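Local coordinates for pilus tip adhesin Cpa (Streptococcus pyogenes, PDB 4C0Z), which forms part of the pilus tip and can bind covalently, through reactive thioester bonds, to targets on the host cell surface, so mediating adhesion, at residues Leu41-Asp46 with Tyr51-Phe56; Glu82-Leu87 with Asn205-Glu210; Arg104-Gly109 with Tyr191-Phe196. All coordinates share one frame; numbering follows the deposited sequence.

In the fold
All three contacts are buried and reach one antiparallel barrel. Interaction 1 lies within the sheet. It pairs two neighbouring strands by backbone hydrogen bonds and carries the thioester cysteine, Cys-55. Interactions 2 and 3 set a helix against the sheet and have no clear hydrogen bond across them. Interaction 3 rests on apolar and aromatic side chains; interaction 2 adds the amide of Asn-205 beside a helix end. Their strands, 205-211 and 191-198, are neighbours, and strand 205-211 also lies beside strand 51-56 of interaction 1. The contacts touch: Tyr-54 O meets Leu-207 N, and Leu-206 O meets Phe-196 N. Tyr-54 packs on Leu-106, joining interactions 1 and 3. Interaction 1 buries the most surface, interaction 2 the least.

Interaction 1 of 3, residues Leu41-Asp46 with Tyr51-Phe56; sequences LKVNLD and YQAYCF
Val-43 and Tyr-51 form an antiparallel hydrogen-bonded pair, with Tyr-51 N to Val-43 O at 2.9 Å, and Lys-42 and Gln-52 follow as a non-hydrogen-bonded pair. The return bond of the first pair runs from Val-43 N to Tyr-51 O at 3.1 Å. A third backbone bond joins Ala-53 N to Leu-41 O at 2.9 Å. The segments then diverge: the direction from Leu-41 to Val-43 lies 125° from that of Tyr-51 to Cys-55.

On the Lys-42 and Gln-52 face, two polar chains meet. The lysine chain bends at chi2 (77°) and again at chi4, which turns Lys-42 NZ to Gln-52 OE1 at 2.8 Å. NZ comes from above the plane of the amide carbonyl. Asn-40 OD1 accepts from both Lys-42 NZ and Gln-52 NE2, so both ends of the amide are held. A water bridges the backbones nearby. It accepts from Leu-41 N at 3.0 Å and donates to Ala-53 O at 2.8 Å, with a weak bond from Gln-52 NE2.

The two strands make a beta hairpin in a closed antiparallel barrel. Strand 19-23 lies beside strand 41-44, and strand 205-211 beside strand 51-56.

On the face of Val-43 and Tyr-51 the side chains meet through carbon atoms. Val-43 CG2 meets Tyr-51 CB at 3.8 Å, the side chains crossing at about a right angle. Val-43 O lies at the edge of the tyrosine ring, while Val-43 CG1 faces the methyl of Ala-53. Further along, one branch of Leu-41 lies against the thioester cysteine, with Leu-41 CD1 to Cys-55 CB at 3.6 Å. Cys-55 is the cysteine of the protein's isoglutamyl thioester cross-link with Gln-204. It also touches the bound spermidine in a pocket to which Trp-135 belongs.

Interaction 2 of 3, residues Glu82-Leu87 with Asn205-Glu210; sequences ENFIKL and NLLSAE
Asn-205 of strand 205-211 meets Leu-87, the last residue of helix 81-87. Its CB points toward the helix. Asn-205 ND2 lies 3.5 Å from Leu-87 O and 3.7 Å from Leu-87 CB, so the amide packs alongside the end of the helix without a hydrogen bond to it. The polar atoms are paired with other residues. Asn-205 OD1 accepts from Ser-198 N, and ND2 makes a weak bond to Asn-57 OD1. Leu-87 O accepts from Asn-57 ND2, so Asn-57 links the helix end to the strand.

Two residues on, Leu-207 again points toward the helix. Its CG sits between the backbone N and the carbonyl carbon (chi1 55°), which turns the branch so that CD2 meets the Phe-84 ring. Leu-207 CD2 lies at the edge of that ring and in its plane, 3.7 Å from Phe-84 CE1. The neighbouring ring atom, Phe-84 CZ, is 3.8 Å from the same Leu-207 CD2. The contact is narrow, with 164 Å² buried in all. Leu-98 and Ile-102 of helix 98-108 also touch Phe-84, and its ring meets that of Phe-56.

A short helix thus packs on a barrel strand through alternate strand residues, Asn-205 and Leu-207. This is in the thioester domain, and Asn-205 directly follows the cross-linked Gln-204, with its side chain about 9 Å from the bound spermidine.

Interaction 3 of 3, residues Arg104-Gly109 with Tyr191-Phe196; sequences RILYNG and YQLSIF
Tyr-191 is the main projection of this contact, and its ring fits against the turn of helix that carries Leu-106 and Tyr-107. The hollow it fills has Leu-106 CB beside the hydroxyl, the Leu-106 to Tyr-107 peptide at its floor, and CB and CD1 of Tyr-107 along one face of the ring. Tyr-191 CG is anti to the backbone N (chi1 -171°), and the ring reaches out from the strand to the helix backbone. The hydroxyl ends over the peptide, with Tyr-191 OH 3.1 Å from Leu-106 O. Leu-106 CB lies 3.7 Å from Tyr-191 OH.

Tyr-107 fits against one face of this ring in a T-shaped, edge-to-face pair. The ring centroids of Tyr-107 and Tyr-191 are 5.0 Å apart and the planes stand at 72°. The bump is Tyr-107 CD1, which sits over the centre of the Tyr-191 ring, 3.6 Å above its plane. Tyr-107 CB fills in beside it, 3.7 Å from Tyr-191 CE2. Arg-114 NE donates a hydrogen bond to Tyr-107 OH and holds the far end of the ring.

Leu-106 extends the contact along the strand. One methyl meets one methyl, with Leu-106 CD1 to Leu-193 CD1 at 3.7 Å.

The axes of the short segments 104-108 and 191-196 pass 9.5 Å apart, at 116°. Tyr-211 of strand 205-211 makes a second edge-to-face pair with Tyr-191. Leu-106 also touches Leu-207 and Ala-209 of that strand and Ile-134 of helix 123-138, while Phe-84 of helix 81-87 packs on Leu-193.

Interaction 1 of 3, residues Leu41-Asp46 with Tyr51-Phe56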
loop_
_atom_site.group_PDB
_atom_site.type_symbol
_atom_site.label_atom_id
_atom_site.label_comp_id
_atom_site.label_asym_id
_atom_site.label_seq_id
_atom_site.Cartn_x
_atom_site.Cartn_y
_atom_site.Cartn_z
ATOM N N LEU I 41 3.748 -14.727 1.102
ATOM C CA LEU I 41 4.064 -14.453 2.495
ATOM C C LEU I 41 3.888 -15.648 3.370
ATOM O O LEU I 41 2.927 -16.417 3.223
ATOM C CB LEU I 41 3.287 -13.238 3.029
ATOM C CG LEU I 41 3.274 -11.987 2.141
ATOM C CD1 LEU I 41 2.307 -10.948 2.661
ATOM C CD2 LEU I 41 4.661 -11.414 1.954
ATOM N N LYS I 42 4.853 -15.826 4.263
ATOM C CA LYS I 42 4.884 -16.947 5.198
ATOM C C LYS I 42 5.282 -16.494 6.587
ATOM O O LYS I 42 5.954 -15.477 6.736
ATOM C CB LYS I 42 5.893 -18.009 4.713
ATOM C CG LYS I 42 5.272 -19.231 4.053
ATOM C CD LYS I 42 4.803 -19.025 2.636
ATOM C CE LYS I 42 4.879 -20.284 1.811
ATOM N NZ LYS I 42 3.542 -20.715 1.342
ATOM N N VAL I 43 4.874 -17.265 7.589
ATOM C CA VAL I 43 5.281 -17.126 8.987
ATOM C C VAL I 43 5.736 -18.497 9.454
ATOM O O VAL I 43 5.123 -19.506 9.085
ATOM C CB VAL I 43 4.266 -16.485 9.987
ATOM C CG1 VAL I 43 3.980 -15.039 9.648
ATOM C CG2 VAL I 43 2.971 -17.295 10.103
ATOM N N ASN I 44 6.821 -18.543 10.241
ATOM C CA ASN I 44 7.310 -19.778 10.859
ATOM C C ASN I 44 8.064 -19.440 12.161
ATOM O O ASN I 44 8.427 -18.278 12.390
ATOM C CB ASN I 44 8.089 -20.679 9.881
ATOM C CG ASN I 44 9.564 -20.410 9.746
ATOM O OD1 ASN I 44 10.040 -19.289 9.810
ATOM N ND2 ASN I 44 10.305 -21.443 9.477
ATOM N N LEU I 45 8.208 -20.412 13.039
ATOM C CA LEU I 45 8.840 -20.242 14.343
ATOM C C LEU I 45 10.044 -21.193 14.467
ATOM O O LEU I 45 9.859 -22.407 14.593
ATOM C CB LEU I 45 7.775 -20.498 15.430
ATOM C CG LEU I 45 8.158 -20.329 16.903
ATOM C CD1 LEU I 45 8.261 -18.871 17.262
ATOM C CD2 LEU I 45 7.113 -20.952 17.778
ATOM N N ASP I 46 11.274 -20.631 14.378
ATOM C CA ASP I 46 12.574 -21.324 14.447
ATOM C C ASP I 46 12.662 -22.562 13.508
ATOM O O ASP I 46 12.915 -23.685 13.975
ATOM C CB ASP I 46 12.943 -21.696 15.913
ATOM C CG ASP I 46 13.050 -20.518 16.854
ATOM O OD1 ASP I 46 14.105 -19.840 16.831
ATOM O OD2 ASP I 46 12.063 -20.255 17.594
ATOM N N TYR I 51 3.496 -21.325 7.561
ATOM C CA TYR I 51 2.062 -21.073 7.482
ATOM C C TYR I 51 1.833 -20.009 6.409
ATOM O O TYR I 51 2.569 -19.028 6.383
ATOM C CB TYR I 51 1.531 -20.606 8.852
ATOM C CG TYR I 51 1.681 -21.654 9.933
ATOM C CD1 TYR I 51 2.847 -21.745 10.691
ATOM C CD2 TYR I 51 0.685 -22.603 10.153
ATOM C CE1 TYR I 51 3.005 -22.736 11.660
ATOM C CE2 TYR I 51 0.828 -23.591 11.123
ATOM C CZ TYR I 51 1.990 -23.656 11.874
ATOM O OH TYR I 51 2.132 -24.638 12.828
ATOM N N GLN I 52 0.851 -20.217 5.505
ATOM C CA GLN I 52 0.523 -19.237 4.461
ATOM C C GLN I 52 0.009 -17.972 5.162
ATOM O O GLN I 52 -0.885 -18.056 6.009
ATOM C CB GLN I 52 -0.543 -19.789 3.469
ATOM C CG GLN I 52 -0.827 -18.862 2.280
ATOM C CD GLN I 52 0.358 -18.743 1.343
ATOM O OE1 GLN I 52 0.936 -19.745 0.932
ATOM N NE2 GLN I 52 0.752 -17.521 0.987
ATOM N N ALA I 53 0.632 -16.826 4.866
ATOM C CA ALA I 53 0.256 -15.542 5.466
ATOM C C ALA I 53 -0.183 -14.537 4.418
ATOM O O ALA I 53 0.164 -14.662 3.244
ATOM C CB ALA I 53 1.411 -14.974 6.277
ATOM N N TYR I 54 -0.994 -13.562 4.851
ATOM C CA TYR I 54 -1.489 -12.451 4.043
ATOM C C TYR I 54 -1.275 -11.198 4.864
ATOM O O TYR I 54 -1.400 -11.232 6.094
ATOM C CB TYR I 54 -2.971 -12.652 3.654
ATOM C CG TYR I 54 -3.146 -13.799 2.680
ATOM C CD1 TYR I 54 -2.958 -13.611 1.313
ATOM C CD2 TYR I 54 -3.392 -15.098 3.134
ATOM C CE1 TYR I 54 -3.043 -14.674 0.415
ATOM C CE2 TYR I 54 -3.509 -16.171 2.243
ATOM C CZ TYR I 54 -3.329 -15.955 0.881
ATOM O OH TYR I 54 -3.471 -16.994 -0.016
ATOM N N CYS I 55 -0.923 -10.103 4.199
ATOM C CA CYS I 55 -0.639 -8.850 4.874
ATOM C C CYS I 55 -1.825 -7.914 4.946
ATOM O O CYS I 55 -2.801 -8.074 4.211
ATOM C CB CYS I 55 0.567 -8.162 4.238
ATOM S SG CYS I 55 0.301 -7.645 2.529
ATOM N N PHE I 56 -1.700 -6.899 5.805
ATOM C CA PHE I 56 -2.610 -5.767 5.934
ATOM C C PHE I 56 -1.804 -4.533 6.316
ATOM O O PHE I 56 -0.624 -4.683 6.622
ATOM C CB PHE I 56 -3.823 -6.051 6.817
ATOM C CG PHE I 56 -3.630 -6.354 8.276
ATOM C CD1 PHE I 56 -3.302 -7.641 8.696
ATOM C CD2 PHE I 56 -3.937 -5.404 9.241
ATOM C CE1 PHE I 56 -3.230 -7.952 10.056
ATOM C CE2 PHE I 56 -3.861 -5.716 10.604
ATOM C CZ PHE I 56 -3.517 -6.989 11.001
HETATM O O HOH W 1 0.842 -14.392 0.569
#

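Interaction 2 of 3, residues Glu82-Leu87 with Asn205-Glu210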
loop_
_atom_site.group_PDB
_atom_site.type_symbol
_atom_site.label_atom_id
_atom_site.label_comp_id
_atom_site.label_asym_id
_atom_site.label_seq_id
_atom_site.Cartn_x
_atom_site.Cartn_y
_atom_site.Cartn_z
ATOM N N GLU I 82 -11.366 -7.083 18.024
ATOM C CA GLU I 82 -10.654 -6.154 18.904
ATOM C C GLU I 82 -9.190 -5.984 18.461
ATOM O O GLU I 82 -8.730 -4.849 18.355
ATOM C CB GLU I 82 -10.742 -6.635 20.367
ATOM C CG GLU I 82 -10.223 -5.648 21.407
ATOM C CD GLU I 82 -10.274 -6.115 22.856
ATOM O OE1 GLU I 82 -11.143 -6.951 23.201
ATOM O OE2 GLU I 82 -9.425 -5.647 23.649
ATOM N N ASN I 83 -8.486 -7.092 18.160
ATOM C CA ASN I 83 -7.097 -7.043 17.710
ATOM C C ASN I 83 -6.946 -6.431 16.312
ATOM O O ASN I 83 -5.949 -5.750 16.073
ATOM C CB ASN I 83 -6.414 -8.398 17.827
ATOM C CG ASN I 83 -6.082 -8.759 19.255
ATOM O OD1 ASN I 83 -5.827 -7.898 20.104
ATOM N ND2 ASN I 83 -6.042 -10.046 19.546
ATOM N N PHE I 84 -7.962 -6.589 15.430
ATOM C CA PHE I 84 -7.955 -5.949 14.107
ATOM C C PHE I 84 -8.128 -4.464 14.249
ATOM O O PHE I 84 -7.411 -3.716 13.597
ATOM C CB PHE I 84 -9.051 -6.490 13.181
ATOM C CG PHE I 84 -8.637 -7.702 12.392
ATOM C CD1 PHE I 84 -7.590 -7.632 11.478
ATOM C CD2 PHE I 84 -9.278 -8.923 12.575
ATOM C CE1 PHE I 84 -7.202 -8.757 10.754
ATOM C CE2 PHE I 84 -8.893 -10.046 11.845
ATOM C CZ PHE I 84 -7.851 -9.963 10.949
ATOM N N ILE I 85 -9.064 -4.023 15.103
ATOM C CA ILE I 85 -9.288 -2.594 15.315
ATOM C C ILE I 85 -8.018 -1.930 15.890
ATOM O O ILE I 85 -7.661 -0.824 15.479
ATOM C CB ILE I 85 -10.570 -2.360 16.137
ATOM C CG1 ILE I 85 -11.816 -2.683 15.271
ATOM C CG2 ILE I 85 -10.637 -0.929 16.691
ATOM C CD1 ILE I 85 -13.032 -3.204 16.041
ATOM N N LYS I 86 -7.306 -2.643 16.771
ATOM C CA LYS I 86 -6.069 -2.158 17.382
ATOM C C LYS I 86 -4.916 -2.025 16.378
ATOM O O LYS I 86 -4.079 -1.140 16.548
ATOM C CB LYS I 86 -5.638 -3.088 18.532
ATOM C CG LYS I 86 -6.426 -2.889 19.824
ATOM C CD LYS I 86 -6.020 -3.916 20.882
ATOM C CE LYS I 86 -6.864 -3.821 22.126
ATOM N NZ LYS I 86 -6.523 -4.889 23.104
ATOM N N LEU I 87 -4.838 -2.924 15.379
ATOM C CA LEU I 87 -3.708 -2.950 14.440
ATOM C C LEU I 87 -3.988 -2.480 13.004
ATOM O O LEU I 87 -3.045 -2.102 12.316
ATOM C CB LEU I 87 -3.101 -4.363 14.412
ATOM C CG LEU I 87 -2.491 -4.838 15.731
ATOM C CD1 LEU I 87 -2.150 -6.296 15.673
ATOM C CD2 LEU I 87 -1.266 -3.991 16.112
ATOM N N ASN I 205 1.439 -5.759 9.234
ATOM C CA ASN I 205 1.036 -6.867 10.110
ATOM C C ASN I 205 0.578 -8.001 9.204
ATOM O O ASN I 205 0.331 -7.784 8.017
ATOM C CB ASN I 205 -0.071 -6.455 11.070
ATOM C CG ASN I 205 0.362 -5.396 12.023
ATOM O OD1 ASN I 205 1.320 -5.563 12.756
ATOM N ND2 ASN I 205 -0.313 -4.274 12.007
ATOM N N LEU I 206 0.545 -9.213 9.728
ATOM C CA LEU I 206 0.181 -10.374 8.938
ATOM C C LEU I 206 -0.986 -11.119 9.560
ATOM O O LEU I 206 -1.340 -10.887 10.718
ATOM C CB LEU I 206 1.406 -11.312 8.751
ATOM C CG LEU I 206 2.643 -10.751 8.054
ATOM C CD1 LEU I 206 3.810 -11.712 8.138
ATOM C CD2 LEU I 206 2.377 -10.445 6.584
ATOM N N LEU I 207 -1.605 -11.992 8.772
ATOM C CA LEU I 207 -2.698 -12.817 9.247
ATOM C C LEU I 207 -2.620 -14.206 8.615
ATOM O O LEU I 207 -2.133 -14.365 7.499
ATOM C CB LEU I 207 -4.100 -12.145 9.131
ATOM C CG LEU I 207 -4.571 -11.631 7.777
ATOM C CD1 LEU I 207 -5.179 -12.757 6.937
ATOM C CD2 LEU I 207 -5.598 -10.532 7.960
ATOM N N SER I 208 -3.057 -15.216 9.363
ATOM C CA SER I 208 -3.014 -16.613 8.933
ATOM C C SER I 208 -4.119 -17.417 9.596
ATOM O O SER I 208 -4.562 -17.069 10.692
ATOM C CB SER I 208 -1.653 -17.218 9.263
ATOM O OG SER I 208 -1.487 -18.455 8.599
ATOM N N ALA I 209 -4.584 -18.471 8.916
ATOM C CA ALA I 209 -5.616 -19.359 9.451
ATOM C C ALA I 209 -5.159 -20.806 9.365
ATOM O O ALA I 209 -4.407 -21.166 8.452
ATOM C CB ALA I 209 -6.930 -19.173 8.714
ATOM N N GLU I 210 -5.580 -21.618 10.341
ATOM C CA GLU I 210 -5.229 -23.039 10.414
ATOM C C GLU I 210 -6.306 -23.850 11.118
ATOM O O GLU I 210 -7.121 -23.291 11.862
ATOM C CB GLU I 210 -3.858 -23.230 11.129
ATOM C CG GLU I 210 -3.868 -22.962 12.636
ATOM C CD GLU I 210 -2.692 -23.482 13.442
ATOM O OE1 GLU I 210 -2.181 -24.579 13.114
ATOM O OE2 GLU I 210 -2.325 -22.824 14.443
#

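Interaction 3 of 3, residues Arg104-Gly109 with Tyr191-Phe196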
loop_
_atom_site.group_PDB
_atom_site.type_symbol
_atom_site.label_atom_id
_atom_site.label_comp_id
_atom_site.label_asym_id
_atom_site.label_seq_id
_atom_site.Cartn_x
_atom_site.Cartn_y
_atom_site.Cartn_z
ATOM N N ARG I 104 -13.581 -16.675 6.289
ATOM C CA ARG I 104 -14.247 -17.234 5.104
ATOM C C ARG I 104 -13.361 -17.146 3.858
ATOM O O ARG I 104 -13.326 -18.095 3.072
ATOM C CB ARG I 104 -15.599 -16.565 4.837
ATOM C CG ARG I 104 -16.752 -17.302 5.463
ATOM C CD ARG I 104 -18.105 -16.780 5.014
ATOM N NE ARG I 104 -18.372 -15.431 5.516
ATOM C CZ ARG I 104 -18.937 -15.158 6.690
ATOM N NH1 ARG I 104 -19.291 -16.139 7.509
ATOM N NH2 ARG I 104 -19.143 -13.902 7.055
ATOM N N ILE I 105 -12.629 -16.024 3.697
ATOM C CA ILE I 105 -11.720 -15.804 2.573
ATOM C C ILE I 105 -10.566 -16.789 2.648
ATOM O O ILE I 105 -10.233 -17.391 1.633
ATOM C CB ILE I 105 -11.228 -14.333 2.478
ATOM C CG1 ILE I 105 -12.378 -13.399 2.057
ATOM C CG2 ILE I 105 -10.027 -14.192 1.516
ATOM C CD1 ILE I 105 -12.088 -11.943 2.321
ATOM N N LEU I 106 -9.960 -16.949 3.834
ATOM C CA LEU I 106 -8.834 -17.852 4.011
ATOM C C LEU I 106 -9.233 -19.308 3.786
ATOM O O LEU I 106 -8.497 -20.038 3.127
ATOM C CB LEU I 106 -8.153 -17.628 5.376
ATOM C CG LEU I 106 -7.510 -16.246 5.596
ATOM C CD1 LEU I 106 -6.837 -16.148 6.947
ATOM C CD2 LEU I 106 -6.489 -15.929 4.526
ATOM N N TYR I 107 -10.437 -19.695 4.252
ATOM C CA TYR I 107 -11.022 -21.029 4.104
ATOM C C TYR I 107 -11.301 -21.377 2.641
ATOM O O TYR I 107 -11.134 -22.525 2.243
ATOM C CB TYR I 107 -12.314 -21.115 4.931
ATOM C CG TYR I 107 -12.909 -22.501 5.061
ATOM C CD1 TYR I 107 -12.296 -23.473 5.846
ATOM C CD2 TYR I 107 -14.135 -22.811 4.478
ATOM C CE1 TYR I 107 -12.838 -24.749 5.970
ATOM C CE2 TYR I 107 -14.705 -24.074 4.622
ATOM C CZ TYR I 107 -14.055 -25.038 5.376
ATOM O OH TYR I 107 -14.620 -26.273 5.551
ATOM N N ASN I 108 -11.702 -20.380 1.845
ATOM C CA ASN I 108 -12.040 -20.531 0.429
ATOM C C ASN I 108 -10.938 -20.173 -0.563
ATOM O O ASN I 108 -11.056 -20.505 -1.750
ATOM C CB ASN I 108 -13.293 -19.729 0.107
ATOM C CG ASN I 108 -14.537 -20.429 0.545
ATOM O OD1 ASN I 108 -15.061 -21.291 -0.165
ATOM N ND2 ASN I 108 -14.990 -20.117 1.752
ATOM N N GLY I 109 -9.903 -19.482 -0.087
ATOM C CA GLY I 109 -8.794 -19.020 -0.909
ATOM C C GLY I 109 -7.605 -19.945 -0.937
ATOM O O GLY I 109 -7.711 -21.111 -0.561
ATOM N N TYR I 191 -11.355 -24.309 12.535
ATOM C CA TYR I 191 -10.567 -23.514 11.580
ATOM C C TYR I 191 -10.504 -22.076 12.146
ATOM O O TYR I 191 -11.509 -21.365 12.114
ATOM C CB TYR I 191 -11.213 -23.575 10.182
ATOM C CG TYR I 191 -10.375 -22.971 9.077
ATOM C CD1 TYR I 191 -9.403 -23.722 8.420
ATOM C CD2 TYR I 191 -10.591 -21.667 8.648
ATOM C CE1 TYR I 191 -8.647 -23.181 7.385
ATOM C CE2 TYR I 191 -9.835 -21.110 7.618
ATOM C CZ TYR I 191 -8.861 -21.869 6.993
ATOM O OH TYR I 191 -8.120 -21.328 5.972
ATOM N N GLN I 192 -9.347 -21.686 12.729
ATOM C CA GLN I 192 -9.199 -20.418 13.459
ATOM C C GLN I 192 -8.153 -19.423 12.926
ATOM O O GLN I 192 -7.105 -19.798 12.393
ATOM C CB GLN I 192 -8.932 -20.704 14.939
ATOM C CG GLN I 192 -10.131 -21.344 15.642
ATOM C CD GLN I 192 -9.828 -21.978 16.979
ATOM O OE1 GLN I 192 -8.778 -21.763 17.591
ATOM N NE2 GLN I 192 -10.767 -22.768 17.475
ATOM N N LEU I 193 -8.467 -18.134 13.114
ATOM C CA LEU I 193 -7.693 -16.994 12.653
ATOM C C LEU I 193 -6.672 -16.491 13.668
ATOM O O LEU I 193 -6.981 -16.367 14.857
ATOM C CB LEU I 193 -8.666 -15.861 12.266
ATOM C CG LEU I 193 -8.097 -14.574 11.664
ATOM C CD1 LEU I 193 -7.404 -14.847 10.336
ATOM C CD2 LEU I 193 -9.198 -13.564 11.477
ATOM N N SER I 194 -5.468 -16.171 13.177
ATOM C CA SER I 194 -4.367 -15.597 13.950
ATOM C C SER I 194 -3.890 -14.304 13.302
ATOM O O SER I 194 -3.794 -14.224 12.075
ATOM C CB SER I 194 -3.194 -16.565 14.050
ATOM O OG SER I 194 -3.512 -17.657 14.896
ATOM N N ILE I 195 -3.585 -13.298 14.134
ATOM C CA ILE I 195 -3.008 -12.023 13.711
ATOM C C ILE I 195 -1.538 -12.023 14.160
ATOM O O ILE I 195 -1.239 -12.354 15.298
ATOM C CB ILE I 195 -3.798 -10.785 14.246
ATOM C CG1 ILE I 195 -5.209 -10.689 13.613
ATOM C CG2 ILE I 195 -3.020 -9.488 14.033
ATOM C CD1 ILE I 195 -6.186 -9.859 14.403
ATOM N N PHE I 196 -0.637 -11.650 13.255
ATOM C CA PHE I 196 0.785 -11.549 13.531
ATOM C C PHE I 196 1.148 -10.075 13.557
ATOM O O PHE I 196 1.081 -9.378 12.529
ATOM C CB PHE I 196 1.607 -12.368 12.521
ATOM C CG PHE I 196 1.395 -13.848 12.725
ATOM C CD1 PHE I 196 0.352 -14.519 12.083
ATOM C CD2 PHE I 196 2.210 -14.569 13.598
ATOM C CE1 PHE I 196 0.132 -15.880 12.310
ATOM C CE2 PHE I 196 2.007 -15.931 13.801
ATOM C CZ PHE I 196 0.965 -16.577 13.167
#